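Local coordinates for IPT/TIG domain-containing protein BACOVA_02650 (PDB 5E7H), which binds polysaccharide at the cell surface and probably captures xyloglucan before its transport into the periplasm for degradation, at residues A[232-237]-A[253-258]. Numbering follows the deposited sequence.
With NA (sodium ion), chain I.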
loop_
_atom_site.group_PDB
_atom_site.type_symbol
_atom_site.label_atom_id
_atom_site.label_comp_id
_atom_site.label_asym_id
_atom_site.label_seq_id
_atom_site.Cartn_x
_atom_site.Cartn_y
_atom_site.Cartn_z
ATOM N N THR A 232 4.685 -10.697 17.222
ATOM C CA THR A 232 4.100 -9.585 16.481
ATOM C C THR A 232 5.135 -8.774 15.710
ATOM O O THR A 232 4.822 -7.706 15.198
ATOM C CB THR A 232 3.307 -8.662 17.397
ATOM O OG1 THR A 232 4.054 -8.394 18.568
ATOM C CG2 THR A 232 1.992 -9.333 17.812
ATOM N N HIS A 233 6.344 -9.311 15.555
ATOM C CA HIS A 233 7.367 -8.623 14.767
ATOM C C HIS A 233 7.005 -8.433 13.305
ATOM O O HIS A 233 6.657 -9.376 12.607
ATOM C CB HIS A 233 8.678 -9.400 14.848
ATOM C CG HIS A 233 9.729 -8.935 13.894
ATOM N ND1 HIS A 233 10.272 -9.754 12.928
ATOM C CD2 HIS A 233 10.368 -7.746 13.783
ATOM C CE1 HIS A 233 11.196 -9.089 12.261
ATOM N NE2 HIS A 233 11.270 -7.865 12.756
ATOM N N ILE A 234 7.139 -7.189 12.843
ATOM C CA ILE A 234 7.297 -6.898 11.419
ATOM C C ILE A 234 8.457 -5.922 11.349
ATOM O O ILE A 234 8.520 -4.973 12.131
ATOM C CB ILE A 234 6.006 -6.340 10.760
ATOM C CG1 ILE A 234 6.245 -6.037 9.287
ATOM C CG2 ILE A 234 5.501 -5.097 11.500
ATOM C CD1 ILE A 234 4.985 -5.673 8.520
ATOM N N GLY A 235 9.359 -6.155 10.400
ATOM C CA GLY A 235 10.558 -5.335 10.272
ATOM C C GLY A 235 10.757 -4.918 8.834
ATOM O O GLY A 235 10.544 -5.704 7.912
ATOM N N VAL A 236 11.143 -3.661 8.649
ATOM C CA VAL A 236 11.486 -3.099 7.343
ATOM C C VAL A 236 12.927 -2.594 7.446
ATOM O O VAL A 236 13.242 -1.742 8.279
ATOM C CB VAL A 236 10.528 -1.964 6.938
ATOM C CG1 VAL A 236 10.947 -1.314 5.623
ATOM C CG2 VAL A 236 9.083 -2.489 6.852
ATOM N N TYR A 237 13.814 -3.140 6.624
ATOM C CA TYR A 237 15.250 -2.880 6.769
ATOM C C TYR A 237 15.833 -2.437 5.441
ATOM O O TYR A 237 15.666 -3.118 4.436
ATOM C CB TYR A 237 16.010 -4.121 7.245
ATOM C CG TYR A 237 15.439 -4.812 8.458
ATOM C CD1 TYR A 237 14.352 -5.676 8.331
ATOM C CD2 TYR A 237 15.995 -4.631 9.716
ATOM C CE1 TYR A 237 13.838 -6.319 9.416
ATOM C CE2 TYR A 237 15.476 -5.266 10.819
ATOM C CZ TYR A 237 14.397 -6.117 10.657
ATOM O OH TYR A 237 13.865 -6.762 11.754
ATOM N N ASP A 253 3.371 3.477 4.579
ATOM C CA ASP A 253 2.245 3.529 5.522
ATOM C C ASP A 253 1.247 2.416 5.238
ATOM O O ASP A 253 1.238 1.811 4.164
ATOM C CB ASP A 253 1.548 4.889 5.442
ATOM C CG ASP A 253 0.831 5.286 6.710
ATOM O OD1 ASP A 253 0.787 4.547 7.705
ATOM O OD2 ASP A 253 0.279 6.414 6.716
ATOM N N ASN A 254 0.400 2.163 6.228
ATOM C CA ASN A 254 -0.794 1.310 6.083
ATOM C C ASN A 254 -0.476 -0.075 5.544
ATOM O O ASN A 254 -1.091 -0.578 4.601
ATOM C CB ASN A 254 -1.842 2.001 5.218
ATOM C CG ASN A 254 -2.550 3.082 5.975
ATOM O OD1 ASN A 254 -2.831 2.937 7.172
ATOM N ND2 ASN A 254 -2.843 4.176 5.301
ATOM N N PHE A 255 0.481 -0.726 6.183
ATOM C CA PHE A 255 0.705 -2.129 5.910
ATOM C C PHE A 255 -0.569 -2.892 6.238
ATOM O O PHE A 255 -1.193 -2.647 7.278
ATOM C CB PHE A 255 1.876 -2.689 6.737
ATOM C CG PHE A 255 3.217 -2.096 6.381
ATOM C CD1 PHE A 255 4.025 -2.703 5.428
ATOM C CD2 PHE A 255 3.670 -0.931 7.006
ATOM C CE1 PHE A 255 5.261 -2.150 5.090
ATOM C CE2 PHE A 255 4.901 -0.372 6.662
ATOM C CZ PHE A 255 5.686 -0.987 5.704
ATOM N N ARG A 256 -0.940 -3.829 5.360
ATOM C CA ARG A 256 -2.209 -4.534 5.465
ATOM C C ARG A 256 -2.084 -5.888 4.793
ATOM O O ARG A 256 -1.347 -6.053 3.816
ATOM C CB ARG A 256 -3.338 -3.686 4.842
ATOM C CG ARG A 256 -3.092 -3.254 3.398
ATOM C CD ARG A 256 -3.950 -2.028 3.045
ATOM N NE ARG A 256 -3.771 -1.565 1.666
ATOM C CZ ARG A 256 -3.016 -0.548 1.275
ATOM N NH1 ARG A 256 -2.264 0.138 2.118
ATOM N NH2 ARG A 256 -3.018 -0.216 -0.015
ATOM N N ILE A 257 -2.799 -6.865 5.333
ATOM C CA ILE A 257 -2.844 -8.208 4.774
ATOM C C ILE A 257 -4.238 -8.427 4.250
ATOM O O ILE A 257 -5.207 -8.311 5.000
ATOM C CB ILE A 257 -2.484 -9.300 5.815
ATOM C CG1 ILE A 257 -1.041 -9.118 6.277
ATOM C CG2 ILE A 257 -2.701 -10.682 5.222
ATOM C CD1 ILE A 257 -0.631 -10.022 7.426
ATOM N N VAL A 258 -4.344 -8.716 2.951
ATOM C CA VAL A 258 -5.640 -8.881 2.292
ATOM C C VAL A 258 -5.671 -10.142 1.452
ATOM O O VAL A 258 -4.628 -10.726 1.164
ATOM C CB VAL A 258 -5.976 -7.662 1.396
ATOM C CG1 VAL A 258 -6.044 -6.387 2.209
ATOM C CG2 VAL A 258 -4.950 -7.495 0.298
HETATM NA NA NA I . -0.489 6.413 9.077
HETATM O O HOH W 1 -2.815 5.605 8.180
#
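Phe255 reaches across the core toward Ile234 and Val236, which point back at it from the facing strand. Val236 CG2 meets Phe255 CZ, at the far end of the ring, at 3.9 Å; Ile234 CD1 stands more loosely, 4.4 Å from Phe255 CD1, and both methyls come obliquely to the ring. With CG anti to the carbonyl carbon (chi1 -66°), Phe255 extends its ring into the gap between the strands. The extended Ile234 chain (chi1 179°, chi2 172°) carries its terminal methyl into the interior. No hydrogen bond joins the segments, and the CA atoms of Ile234 and Phe255 lie 9.8 Å apart, the spacing of two sheets packed face to face in a beta-sandwich, here the C-terminal xyloglucan-binding domain. Ile90 of strand 89-91 touches both Ile234 and Phe255. On the other face of strand 233-240, also buried, His233 NE2 and Tyr237 OH share a hydrogen bond of 3.0 Å. Two residues before Phe255, Asp253 leaves the strand roughly opposite to the ring and binds a sodium ion through OD1 at 2.6 Å and OD2 at 2.5 Å; backbone carbonyls of Asn92, Asn119 and Thr121 and a water, which donates to Asn254 OD1, complete the site.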